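Local coordinates for protein peptidase, M20/M25/M40 family (Staphylococcus aureus, PDB 4EWT) that probably hydrolyses amide bonds of N-acylated amino acids, as an M20-family amidohydrolase with a two-manganese centre, at residues Q220-R225 against K272-L277; A186-K191 against V235-F240; K279-E282 against T288-L291. All coordinates share one frame; numbering follows the deposited sequence.

How the contacts relate
All three contacts lie in one alpha/beta unit, separate in sequence from the manganese ligands Cys103, His105, Glu139, His164 and His362. Contact 1 pairs the two helices of this unit. Contact 2 belongs to the sheet beneath them, and contact 3 ties the end of helix 264-285 to strand 288-295. The contact centres are about 13 or 14 Å apart. Ile274 joins contacts 1 and 2, its CD1 lying 3.9 Å from Val235 CG1. Lys275 CG reaches Leu291 CD2 at 3.6 Å, joining contacts 1 and 3. Contacts 2 and 3 meet through neighbouring strands, with Thr290 N 2.8 Å from Lys191 O. The bound PE7 lies at contact 1.

Contact 1. Residues Q220-R225 against K272-L277. With PE7 (1-deoxy-1-thio-heptaethylene glycol), chain L.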
ATOM      1  N   GLN A 220       0.393  -8.515  -3.064  1.00  9.82           N
ATOM      2  CA  GLN A 220      -0.773  -9.200  -2.499  1.00 10.26           C
ATOM      3  C   GLN A 220      -1.887  -9.344  -3.540  1.00 11.41           C
ATOM      4  O   GLN A 220      -2.739 -10.214  -3.395  1.00 11.74           O
ATOM      5  CB  GLN A 220      -1.298  -8.465  -1.259  1.00 10.04           C
ATOM      6  CG  GLN A 220      -0.212  -8.270  -0.150  1.00 10.05           C
ATOM      7  CD  GLN A 220       0.642  -9.508   0.063  1.00 11.85           C
ATOM      8  OE1 GLN A 220       1.876  -9.459  -0.094  1.00 12.75           O
ATOM      9  NE2 GLN A 220       0.000 -10.619   0.417  1.00 10.46           N
ATOM     10  N   THR A 221      -1.864  -8.501  -4.583  1.00 10.90           N
ATOM     11  CA  THR A 221      -2.856  -8.581  -5.649  1.00 11.14           C
ATOM     12  C   THR A 221      -2.678  -9.776  -6.559  1.00 11.51           C
ATOM     13  O   THR A 221      -3.613 -10.138  -7.262  1.00 12.27           O
ATOM     14  CB  THR A 221      -2.913  -7.318  -6.534  1.00 10.89           C
ATOM     15  OG1 THR A 221      -1.618  -7.085  -7.118  1.00 11.18           O
ATOM     16  CG2 THR A 221      -3.376  -6.104  -5.727  1.00 10.48           C
ATOM     17  N   VAL A 222      -1.501 -10.395  -6.555  1.00 11.69           N
ATOM     18  CA  VAL A 222      -1.315 -11.628  -7.342  1.00 11.70           C
ATOM     19  C   VAL A 222      -2.293 -12.715  -6.892  1.00 12.75           C
ATOM     20  O   VAL A 222      -3.067 -13.254  -7.694  1.00 12.33           O
ATOM     21  CB  VAL A 222       0.135 -12.141  -7.282  1.00 12.36           C
ATOM     22  CG1 VAL A 222       0.276 -13.468  -8.035  1.00 11.41           C
ATOM     23  CG2 VAL A 222       1.085 -11.079  -7.855  1.00 11.22           C
ATOM     24  N   VAL A 223      -2.298 -13.007  -5.591  1.00 13.14           N
ATOM     25  CA  VAL A 223      -3.251 -13.976  -5.085  1.00 12.65           C
ATOM     26  C   VAL A 223      -4.655 -13.360  -5.057  1.00 13.31           C
ATOM     27  O   VAL A 223      -5.640 -14.036  -5.385  1.00 14.24           O
ATOM     28  CB  VAL A 223      -2.803 -14.606  -3.721  1.00 12.52           C
ATOM     29  CG1 VAL A 223      -3.922 -15.416  -3.084  1.00 12.29           C
ATOM     30  CG2 VAL A 223      -1.573 -15.530  -3.932  1.00 11.68           C
ATOM     31  N   SER A 224      -4.771 -12.084  -4.710  1.00 12.53           N
ATOM     32  CA  SER A 224      -6.104 -11.574  -4.355  1.00 12.84           C
ATOM     33  C   SER A 224      -6.924 -11.114  -5.556  1.00 12.66           C
ATOM     34  O   SER A 224      -8.151 -10.963  -5.445  1.00 13.56           O
ATOM     35  CB  SER A 224      -6.003 -10.434  -3.324  1.00 12.29           C
ATOM     36  OG  SER A 224      -5.729  -9.212  -3.983  1.00 11.63           O
ATOM     37  N   ARG A 225      -6.276 -10.900  -6.682  1.00 11.80           N
ATOM     38  CA  ARG A 225      -6.880 -10.369  -7.879  1.00 12.78           C
ATOM     39  C   ARG A 225      -6.596 -11.213  -9.133  1.00 13.03           C
ATOM     40  O   ARG A 225      -7.467 -11.495  -9.879  1.00 13.23           O
ATOM     41  CB  ARG A 225      -6.557  -8.889  -8.074  1.00 12.13           C
ATOM     42  CG  ARG A 225      -7.020  -7.959  -7.034  1.00 11.61           C
ATOM     43  CD  ARG A 225      -8.437  -7.619  -7.206  1.00 12.24           C
ATOM     44  NE  ARG A 225      -9.318  -8.589  -6.636  1.00 12.82           N
ATOM     45  CZ  ARG A 225     -10.630  -8.573  -6.702  1.00 13.19           C
ATOM     46  NH1 ARG A 225     -11.267  -7.656  -7.345  1.00 13.49           N
ATOM     47  NH2 ARG A 225     -11.301  -9.504  -6.142  1.00 13.62           N
ATOM     48  N   LYS A 272       4.188 -14.935 -14.182  1.00 14.10           N
ATOM     49  CA  LYS A 272       3.917 -13.829 -15.091  1.00 14.48           C
ATOM     50  C   LYS A 272       3.577 -12.548 -14.331  1.00 13.71           C
ATOM     51  O   LYS A 272       4.081 -11.474 -14.656  1.00 13.49           O
ATOM     52  CB  LYS A 272       2.796 -14.204 -16.072  1.00 14.74           C
ATOM     53  CG  LYS A 272       2.272 -13.034 -16.932  1.00 15.93           C
ATOM     54  CD  LYS A 272       1.167 -13.504 -17.889  1.00 17.96           C
ATOM     55  CE  LYS A 272       0.440 -12.300 -18.486  1.00 21.11           C
ATOM     56  NZ  LYS A 272      -0.561 -12.691 -19.534  1.00 23.81           N
ATOM     57  N   GLU A 273       2.720 -12.671 -13.318  1.00 13.03           N
ATOM     58  CA  GLU A 273       2.277 -11.510 -12.548  1.00 12.90           C
ATOM     59  C   GLU A 273       3.333 -10.915 -11.603  1.00 12.64           C
ATOM     60  O   GLU A 273       3.360  -9.703 -11.391  1.00 11.65           O
ATOM     61  CB  GLU A 273       0.930 -11.809 -11.837  1.00 12.13           C
ATOM     62  CG  GLU A 273      -0.232 -12.052 -12.849  1.00 12.78           C
ATOM     63  CD  GLU A 273      -0.443 -10.879 -13.824  1.00 14.60           C
ATOM     64  OE1 GLU A 273      -0.150  -9.733 -13.437  1.00 15.81           O
ATOM     65  OE2 GLU A 273      -0.907 -11.087 -14.977  1.00 17.52           O
ATOM     66  N   ILE A 274       4.209 -11.765 -11.058  1.00 12.84           N
ATOM     67  CA  ILE A 274       5.308 -11.301 -10.208  1.00 12.50           C
ATOM     68  C   ILE A 274       6.344 -10.608 -11.083  1.00 13.32           C
ATOM     69  O   ILE A 274       6.898  -9.582 -10.694  1.00 12.56           O
ATOM     70  CB  ILE A 274       5.970 -12.475  -9.425  1.00 13.71           C
ATOM     71  CG1 ILE A 274       5.056 -12.913  -8.289  1.00 11.87           C
ATOM     72  CG2 ILE A 274       7.409 -12.097  -8.896  1.00 12.26           C
ATOM     73  CD1 ILE A 274       5.534 -14.157  -7.539  1.00 15.57           C
ATOM     74  N   LYS A 275       6.607 -11.179 -12.260  1.00 13.26           N
ATOM     75  CA  LYS A 275       7.469 -10.515 -13.242  1.00 13.40           C
ATOM     76  C   LYS A 275       6.934  -9.164 -13.700  1.00 13.14           C
ATOM     77  O   LYS A 275       7.720  -8.252 -13.906  1.00 13.75           O
ATOM     78  CB  LYS A 275       7.785 -11.440 -14.435  1.00 14.12           C
ATOM     79  CG  LYS A 275       8.798 -12.500 -14.059  1.00 15.52           C
ATOM     80  CD  LYS A 275       8.976 -13.615 -15.110  1.00 16.60           C
ATOM     81  CE  LYS A 275      10.141 -14.516 -14.706  1.00 19.39           C
ATOM     82  NZ  LYS A 275      10.482 -15.542 -15.774  1.00 21.37           N
ATOM     83  N   ARG A 276       5.607  -9.016 -13.807  1.00 12.96           N
ATOM     84  CA  ARG A 276       4.991  -7.730 -14.208  1.00 13.10           C
ATOM     85  C   ARG A 276       5.159  -6.678 -13.116  1.00 12.22           C
ATOM     86  O   ARG A 276       5.509  -5.521 -13.376  1.00 12.31           O
ATOM     87  CB  ARG A 276       3.485  -7.894 -14.505  1.00 12.78           C
ATOM     88  CG  ARG A 276       2.844  -6.646 -15.190  1.00 14.04           C
ATOM     89  CD  ARG A 276       1.320  -6.583 -14.932  1.00 13.84           C
ATOM     90  NE  ARG A 276       0.623  -7.765 -15.422  1.00 14.82           N
ATOM     91  CZ  ARG A 276       0.145  -7.910 -16.657  1.00 18.42           C
ATOM     92  NH1 ARG A 276       0.253  -6.926 -17.567  1.00 16.64           N
ATOM     93  NH2 ARG A 276      -0.474  -9.043 -16.983  1.00 19.69           N
ATOM     94  N   LEU A 277       4.888  -7.079 -11.887  1.00 11.75           N
ATOM     95  CA  LEU A 277       5.106  -6.195 -10.746  1.00 11.87           C
ATOM     96  C   LEU A 277       6.549  -5.796 -10.580  1.00 11.99           C
ATOM     97  O   LEU A 277       6.837  -4.663 -10.233  1.00 12.10           O
ATOM     98  CB  LEU A 277       4.604  -6.827  -9.465  1.00 11.09           C
ATOM     99  CG  LEU A 277       3.094  -7.005  -9.442  1.00 12.17           C
ATOM    100  CD1 LEU A 277       2.762  -7.854  -8.215  1.00 12.51           C
ATOM    101  CD2 LEU A 277       2.385  -5.639  -9.411  1.00 12.45           C
TER
HETATM  102  S1  PE7 L 403     -14.154 -10.081 -22.342  1.00 58.87           S
HETATM  103  C2  PE7 L 403     -14.332  -9.495 -24.071  1.00 54.37           C
HETATM  104  C3  PE7 L 403     -13.737  -8.106 -24.284  1.00 52.56           C
HETATM  105  O4  PE7 L 403     -12.299  -8.171 -24.196  1.00 49.62           O
HETATM  106  C5  PE7 L 403     -11.716  -7.053 -24.874  1.00 46.87           C
HETATM  107  C6  PE7 L 403     -10.789  -6.328 -23.919  1.00 44.32           C
HETATM  108  O7  PE7 L 403      -9.657  -7.189 -23.779  1.00 42.55           O
HETATM  109  C8  PE7 L 403      -8.787  -6.655 -22.774  1.00 40.82           C
HETATM  110  C9  PE7 L 403      -7.595  -7.561 -22.514  1.00 38.71           C
HETATM  111  O10 PE7 L 403      -7.978  -8.913 -22.613  1.00 38.22           O
HETATM  112  C11 PE7 L 403      -7.206  -9.695 -21.708  1.00 38.40           C
HETATM  113  C12 PE7 L 403      -8.059 -10.517 -20.766  1.00 39.21           C
HETATM  114  O13 PE7 L 403      -7.458 -10.370 -19.470  1.00 40.06           O
HETATM  115  C14 PE7 L 403      -8.157 -11.070 -18.446  1.00 38.30           C
HETATM  116  C15 PE7 L 403      -7.777 -10.341 -17.168  1.00 37.73           C
HETATM  117  O16 PE7 L 403      -6.373 -10.192 -17.183  1.00 36.34           O
HETATM  118  C17 PE7 L 403      -5.925  -9.532 -16.005  1.00 36.09           C
HETATM  119  C18 PE7 L 403      -4.519  -9.064 -16.296  1.00 35.85           C
HETATM  120  O19 PE7 L 403      -4.681  -7.807 -16.948  1.00 35.53           O
HETATM  121  C20 PE7 L 403      -3.412  -7.148 -17.014  1.00 36.19           C
HETATM  122  C21 PE7 L 403      -3.233  -6.393 -18.341  1.00 36.81           C
HETATM  123  O22 PE7 L 403      -3.777  -7.134 -19.442  1.00 36.80           O
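Glu273, which touches Val222 across the contact, sets its carboxylate at the edge of the Arg276 guanidinium, in its plane. One face of that guanidinium carries PE7, with C20 lying 3.3 Å above the plane toward its rim. The grip on the carboxylate is side-on. Arg276 NE binds Glu273 OE1 at 2.9 Å, and Arg276 NH2 binds Glu273 OE2 at 2.9 Å in a salt bridge. Both oxygens are met on the syn side, with the donors tilted somewhat out of the carboxylate plane. Two bonds to two oxygens hold the guanidinium's rotation. Glu273 bends at chi2 (-57°), which takes the carboxylate away from Val222, while its CB stays 4.1 Å from Val222 CG2.

The two segments run roughly antiparallel, their axes at 141° and 9.9 Å apart at closest approach. They belong to the helix pair of a ferredoxin-like beta-alpha-beta-beta-alpha-beta unit, which in M20 peptidases forms the smaller domain. Both helices rest on the same side of its antiparallel sheet.

Val222 is the main apolar link between them. Its CG2 lies 3.7 Å from Leu277 CD1, and the two side chains cross obliquely. The same methyl reaches Ile274 CG1 more loosely, at 4.4 Å. Phe215 and Leu219 of helix 208-226 also pack on Leu277. Other subunits pack nearby. Met284 of the third subunit packs on Arg276 and Leu277, and Lys195 of that subunit hydrogen-bonds PE7. Val223 meets Val223 of the second subunit.

Contact 2. Residues A186-K191 against V235-F240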
ATOM      1  N   ALA A 186       7.821 -22.687  -6.756  1.00 17.67           N
ATOM      2  CA  ALA A 186       8.900 -21.898  -7.358  1.00 18.49           C
ATOM      3  C   ALA A 186       9.534 -21.013  -6.293  1.00 18.15           C
ATOM      4  O   ALA A 186       8.929 -20.775  -5.256  1.00 17.89           O
ATOM      5  CB  ALA A 186       8.380 -21.078  -8.535  1.00 17.31           C
ATOM      6  N   PHE A 187      10.756 -20.552  -6.560  1.00 19.33           N
ATOM      7  CA  PHE A 187      11.491 -19.660  -5.678  1.00 20.13           C
ATOM      8  C   PHE A 187      11.995 -18.453  -6.453  1.00 19.35           C
ATOM      9  O   PHE A 187      12.397 -18.574  -7.608  1.00 20.09           O
ATOM     10  CB  PHE A 187      12.708 -20.380  -5.085  1.00 22.06           C
ATOM     11  CG  PHE A 187      12.350 -21.564  -4.251  1.00 25.61           C
ATOM     12  CD1 PHE A 187      11.666 -21.399  -3.042  1.00 28.40           C
ATOM     13  CD2 PHE A 187      12.678 -22.848  -4.670  1.00 28.23           C
ATOM     14  CE1 PHE A 187      11.328 -22.502  -2.260  1.00 30.04           C
ATOM     15  CE2 PHE A 187      12.348 -23.964  -3.896  1.00 28.42           C
ATOM     16  CZ  PHE A 187      11.679 -23.793  -2.692  1.00 30.66           C
ATOM     17  N   PHE A 188      12.023 -17.300  -5.802  1.00 18.22           N
ATOM     18  CA  PHE A 188      12.593 -16.115  -6.422  1.00 18.00           C
ATOM     19  C   PHE A 188      13.411 -15.264  -5.463  1.00 18.14           C
ATOM     20  O   PHE A 188      13.153 -15.227  -4.252  1.00 16.82           O
ATOM     21  CB  PHE A 188      11.507 -15.272  -7.125  1.00 17.81           C
ATOM     22  CG  PHE A 188      10.450 -14.720  -6.194  1.00 15.69           C
ATOM     23  CD1 PHE A 188      10.531 -13.416  -5.737  1.00 16.40           C
ATOM     24  CD2 PHE A 188       9.356 -15.502  -5.824  1.00 18.38           C
ATOM     25  CE1 PHE A 188       9.535 -12.884  -4.883  1.00 18.72           C
ATOM     26  CE2 PHE A 188       8.338 -14.994  -4.973  1.00 17.97           C
ATOM     27  CZ  PHE A 188       8.430 -13.695  -4.502  1.00 17.84           C
ATOM     28  N   LYS A 189      14.411 -14.596  -6.029  1.00 18.24           N
ATOM     29  CA  LYS A 189      15.159 -13.569  -5.321  1.00 18.92           C
ATOM     30  C   LYS A 189      14.981 -12.297  -6.113  1.00 18.05           C
ATOM     31  O   LYS A 189      15.055 -12.312  -7.341  1.00 18.48           O
ATOM     32  CB  LYS A 189      16.648 -13.925  -5.246  1.00 20.26           C
ATOM     33  CG  LYS A 189      16.922 -15.216  -4.493  1.00 23.19           C
ATOM     34  CD  LYS A 189      18.404 -15.557  -4.486  1.00 30.83           C
ATOM     35  CE  LYS A 189      18.677 -16.808  -3.638  1.00 33.05           C
ATOM     36  NZ  LYS A 189      19.852 -17.574  -4.162  1.00 38.99           N
ATOM     37  N   LEU A 190      14.715 -11.201  -5.418  1.00 16.54           N
ATOM     38  CA  LEU A 190      14.589  -9.924  -6.092  1.00 15.56           C
ATOM     39  C   LEU A 190      15.516  -8.927  -5.436  1.00 15.69           C
ATOM     40  O   LEU A 190      15.450  -8.697  -4.218  1.00 14.43           O
ATOM     41  CB  LEU A 190      13.144  -9.417  -6.053  1.00 14.39           C
ATOM     42  CG  LEU A 190      12.880  -7.980  -6.527  1.00 15.54           C
ATOM     43  CD1 LEU A 190      13.135  -7.776  -8.044  1.00 14.31           C
ATOM     44  CD2 LEU A 190      11.465  -7.603  -6.167  1.00 13.39           C
ATOM     45  N   LYS A 191      16.392  -8.346  -6.240  1.00 14.98           N
ATOM     46  CA  LYS A 191      17.224  -7.288  -5.744  1.00 15.86           C
ATOM     47  C   LYS A 191      16.613  -5.982  -6.213  1.00 14.71           C
ATOM     48  O   LYS A 191      16.320  -5.829  -7.384  1.00 14.41           O
ATOM     49  CB  LYS A 191      18.674  -7.438  -6.216  1.00 16.48           C
ATOM     50  CG  LYS A 191      19.541  -6.246  -5.822  1.00 19.81           C
ATOM     51  CD  LYS A 191      21.030  -6.533  -5.950  1.00 24.69           C
ATOM     52  CE  LYS A 191      21.466  -6.540  -7.390  1.00 27.42           C
ATOM     53  NZ  LYS A 191      22.965  -6.394  -7.503  1.00 32.46           N
ATOM     54  N   VAL A 235       1.856 -16.802  -2.431  1.00 14.00           N
ATOM     55  CA  VAL A 235       3.041 -15.994  -2.665  1.00 13.79           C
ATOM     56  C   VAL A 235       3.462 -15.453  -1.323  1.00 14.67           C
ATOM     57  O   VAL A 235       2.753 -14.615  -0.714  1.00 13.12           O
ATOM     58  CB  VAL A 235       2.784 -14.854  -3.701  1.00 13.98           C
ATOM     59  CG1 VAL A 235       4.041 -14.045  -3.918  1.00 13.59           C
ATOM     60  CG2 VAL A 235       2.315 -15.443  -5.044  1.00 13.96           C
ATOM     61  N   THR A 236       4.579 -15.984  -0.828  1.00 15.66           N
ATOM     62  CA  THR A 236       5.145 -15.573   0.465  1.00 17.07           C
ATOM     63  C   THR A 236       6.498 -14.877   0.281  1.00 16.74           C
ATOM     64  O   THR A 236       7.375 -15.396  -0.432  1.00 17.34           O
ATOM     65  CB  THR A 236       5.309 -16.777   1.414  1.00 17.66           C
ATOM     66  OG1 THR A 236       4.028 -17.156   1.918  1.00 19.53           O
ATOM     67  CG2 THR A 236       6.195 -16.417   2.618  1.00 19.08           C
ATOM     68  N   ILE A 237       6.665 -13.701   0.897  1.00 15.89           N
ATOM     69  CA  ILE A 237       7.983 -13.086   1.015  1.00 15.83           C
ATOM     70  C   ILE A 237       8.495 -13.462   2.387  1.00 15.86           C
ATOM     71  O   ILE A 237       8.068 -12.889   3.381  1.00 15.27           O
ATOM     72  CB  ILE A 237       7.986 -11.542   0.895  1.00 15.94           C
ATOM     73  CG1 ILE A 237       7.454 -11.080  -0.461  1.00 16.91           C
ATOM     74  CG2 ILE A 237       9.409 -10.995   1.100  1.00 16.47           C
ATOM     75  CD1 ILE A 237       8.240 -11.640  -1.669  1.00 16.65           C
ATOM     76  N   GLY A 238       9.404 -14.436   2.432  1.00 14.67           N
ATOM     77  CA  GLY A 238       9.975 -14.891   3.678  1.00 15.03           C
ATOM     78  C   GLY A 238      11.207 -14.125   4.125  1.00 15.65           C
ATOM     79  O   GLY A 238      11.602 -14.208   5.290  1.00 15.65           O
ATOM     80  N   SER A 239      11.813 -13.368   3.214  1.00 15.62           N
ATOM     81  CA  SER A 239      13.031 -12.626   3.553  1.00 15.73           C
ATOM     82  C   SER A 239      12.997 -11.242   2.908  1.00 15.22           C
ATOM     83  O   SER A 239      12.933 -11.119   1.684  1.00 14.42           O
ATOM     84  CB  SER A 239      14.264 -13.412   3.119  1.00 16.09           C
ATOM     85  OG  SER A 239      15.433 -12.854   3.657  1.00 17.18           O
ATOM     86  N   PHE A 240      12.963 -10.204   3.746  1.00 14.27           N
ATOM     87  CA  PHE A 240      13.079  -8.832   3.268  1.00 13.66           C
ATOM     88  C   PHE A 240      14.360  -8.335   3.940  1.00 13.87           C
ATOM     89  O   PHE A 240      14.342  -7.905   5.099  1.00 13.79           O
ATOM     90  CB  PHE A 240      11.833  -8.035   3.697  1.00 12.35           C
ATOM     91  CG  PHE A 240      11.738  -6.616   3.117  1.00 12.72           C
ATOM     92  CD1 PHE A 240      10.629  -6.233   2.392  1.00 14.19           C
ATOM     93  CD2 PHE A 240      12.717  -5.664   3.361  1.00 14.05           C
ATOM     94  CE1 PHE A 240      10.509  -4.929   1.875  1.00 15.85           C
ATOM     95  CE2 PHE A 240      12.619  -4.358   2.839  1.00 15.51           C
ATOM     96  CZ  PHE A 240      11.514  -3.994   2.104  1.00 14.79           C
TER
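Phe188 reaches Ile237 with the far end of its ring. From CB, the side chain takes the torsion that sets CG between the backbone N and the carbonyl carbon (chi1 63°). This swings the ring across to the strand 235-240. CE1 lies 3.7 Å from Ile237 CD1. CZ, at the tip, is closer to the same methyl, at 3.5 Å. CZ also meets Val235 CG1 more loosely, at 4.4 Å. Ile237 CD1 and Val235 CG1 both come to the ring obliquely. On the other side of the tip, CE2 turns to Ile274 of helix 264-285. The side chains of Phe188 and Ile237 cross at about a right angle.

Ile237 bends at chi2 (-58°), and its CD1 does the touching.

The two strands are not hydrogen-bonded neighbours. Strand 248-261 runs between them, antiparallel to both, in the four-stranded core of the ferredoxin-like sheet. The CA atoms of Phe188 and Ile237 are therefore 9.3 Å apart, and the contact is made by side chains alone. Backbone bonds join Phe188 to Gly257 of the middle strand, while Ile237 packs on Ile255. The helix-covered face of the sheet holds this contact, and Leu219 of helix 208-226 touches both Val235 and Ile237. Further along, a classic beta bulge sets Gly238 and Ser239 opposite Glu256 of the middle strand. Beyond it, Phe240 stacks on Phe240 of the fourth subunit, where the sheet continues across the interface.

Contact 3. Residues K279-E282 against T288-L291; sequences KGLE and TCTL
Glu282 accepts a hydrogen bond from the backbone N of Cys289. Cys289 N lies 2.8 Å from Glu282 OE2, and the bond is nearly straight (173°). OE2 uses its anti lone pair, on the side away from the other carboxylate oxygen. Close contacts flank this bond. Glu282 CG lies alongside Cys289, 3.8 Å from its CB and as near to its SG. Thr288 CG2 sits 3.9 Å from Glu282 OE2, a van der Waals approach. Beside it, Leu281 CD2 meets Cys289 SG at 4.0 Å.

The torsions of Glu282 explain its reach. CG stands anti to the carbonyl carbon (chi1 -55°), and the chain then runs extended to the carboxylate. Around this shell, the strand is fixed by its partner. Thr288 bonds to Gln193 and Thr290 to Lys191 through the backbone of strand 179-193. Cys289 N, between them, faces the opposite edge, toward Glu282. Cys289 itself points to the helix and also touches Ser278 and Leu190. Met284 of the third subunit packs on Leu281.

The contact joins the last turns of helix 264-285 to the start of strand 288-295, across the short connection of the ferredoxin-like unit. A carboxylate here does the work of a neighbouring strand's carbonyl for one N-H. That N-H would favour ionised Glu282, while Cys289 O, 3.4 Å from Glu282 OE2 and not bonded to it, would probably offset this in part.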
ATOM      1  N   LYS A 279       9.152  -5.739 -12.924  1.00 14.55           N
ATOM      2  CA  LYS A 279       9.491  -4.805 -14.004  1.00 15.20           C
ATOM      3  C   LYS A 279       8.853  -3.409 -13.819  1.00 14.77           C
ATOM      4  O   LYS A 279       9.507  -2.377 -14.032  1.00 14.71           O
ATOM      5  CB  LYS A 279       9.056  -5.387 -15.345  1.00 15.54           C
ATOM      6  CG  LYS A 279       9.332  -4.505 -16.529  1.00 18.86           C
ATOM      7  CD  LYS A 279       8.187  -3.512 -16.852  1.00 23.66           C
ATOM      8  CE  LYS A 279       8.276  -3.004 -18.301  1.00 29.11           C
ATOM      9  NZ  LYS A 279       8.930  -1.658 -18.330  1.00 31.07           N
ATOM     10  N   GLY A 280       7.566  -3.396 -13.485  1.00 13.38           N
ATOM     11  CA  GLY A 280       6.823  -2.165 -13.294  1.00 13.77           C
ATOM     12  C   GLY A 280       7.337  -1.347 -12.114  1.00 13.34           C
ATOM     13  O   GLY A 280       7.248  -0.114 -12.124  1.00 13.07           O
ATOM     14  N   LEU A 281       7.865  -2.028 -11.096  1.00 12.24           N
ATOM     15  CA  LEU A 281       8.471  -1.326  -9.962  1.00 11.89           C
ATOM     16  C   LEU A 281       9.625  -0.413 -10.402  1.00 12.12           C
ATOM     17  O   LEU A 281       9.806   0.671  -9.852  1.00 12.06           O
ATOM     18  CB  LEU A 281       8.956  -2.308  -8.897  1.00 12.22           C
ATOM     19  CG  LEU A 281       9.089  -1.698  -7.501  1.00 11.42           C
ATOM     20  CD1 LEU A 281       7.706  -1.715  -6.824  1.00 10.54           C
ATOM     21  CD2 LEU A 281      10.077  -2.522  -6.694  1.00 11.14           C
ATOM     22  N   GLU A 282      10.375  -0.844 -11.413  1.00 12.77           N
ATOM     23  CA  GLU A 282      11.465  -0.036 -11.950  1.00 14.02           C
ATOM     24  C   GLU A 282      10.965   1.290 -12.509  1.00 14.96           C
ATOM     25  O   GLU A 282      11.584   2.324 -12.289  1.00 15.18           O
ATOM     26  CB  GLU A 282      12.261  -0.769 -13.037  1.00 14.32           C
ATOM     27  CG  GLU A 282      12.829  -2.109 -12.659  1.00 15.86           C
ATOM     28  CD  GLU A 282      13.753  -2.624 -13.754  1.00 21.67           C
ATOM     29  OE1 GLU A 282      13.360  -2.541 -14.935  1.00 22.88           O
ATOM     30  OE2 GLU A 282      14.873  -3.073 -13.452  1.00 22.49           O
ATOM     31  N   THR A 288      16.292  -0.123  -9.942  1.00 16.39           N
ATOM     32  CA  THR A 288      16.661  -1.233 -10.837  1.00 18.25           C
ATOM     33  C   THR A 288      16.339  -2.539 -10.115  1.00 18.50           C
ATOM     34  O   THR A 288      16.739  -2.731  -8.961  1.00 18.55           O
ATOM     35  CB  THR A 288      18.160  -1.207 -11.190  1.00 19.39           C
ATOM     36  OG1 THR A 288      18.502   0.107 -11.612  1.00 21.91           O
ATOM     37  CG2 THR A 288      18.498  -2.183 -12.329  1.00 21.13           C
ATOM     38  N   CYS A 289      15.619  -3.436 -10.789  1.00 18.45           N
ATOM     39  CA  CYS A 289      15.240  -4.707 -10.184  1.00 17.69           C
ATOM     40  C   CYS A 289      15.981  -5.845 -10.853  1.00 18.46           C
ATOM     41  O   CYS A 289      16.028  -5.906 -12.081  1.00 19.42           O
ATOM     42  CB  CYS A 289      13.757  -4.941 -10.362  1.00 16.67           C
ATOM     43  SG  CYS A 289      12.777  -3.941  -9.276  1.00 16.10           S
ATOM     44  N   THR A 290      16.538  -6.748 -10.049  1.00 18.45           N
ATOM     45  CA  THR A 290      17.139  -7.978 -10.573  1.00 19.53           C
ATOM     46  C   THR A 290      16.373  -9.161 -10.015  1.00 19.49           C
ATOM     47  O   THR A 290      16.509  -9.510  -8.839  1.00 18.75           O
ATOM     48  CB  THR A 290      18.651  -8.081 -10.255  1.00 20.29           C
ATOM     49  OG1 THR A 290      19.268  -6.822 -10.540  1.00 21.15           O
ATOM     50  CG2 THR A 290      19.337  -9.185 -11.109  1.00 22.04           C
ATOM     51  N   LEU A 291      15.541  -9.748 -10.873  1.00 20.13           N
ATOM     52  CA  LEU A 291      14.725 -10.894 -10.525  1.00 20.54           C
ATOM     53  C   LEU A 291      15.348 -12.185 -11.060  1.00 21.76           C
ATOM     54  O   LEU A 291      15.678 -12.290 -12.251  1.00 21.92           O
ATOM     55  CB  LEU A 291      13.315 -10.715 -11.076  1.00 20.10           C
ATOM     56  CG  LEU A 291      12.215 -11.698 -10.661  1.00 20.47           C
ATOM     57  CD1 LEU A 291      11.995 -11.685  -9.177  1.00 16.12           C
ATOM     58  CD2 LEU A 291      10.918 -11.362 -11.406  1.00 19.00           C
TER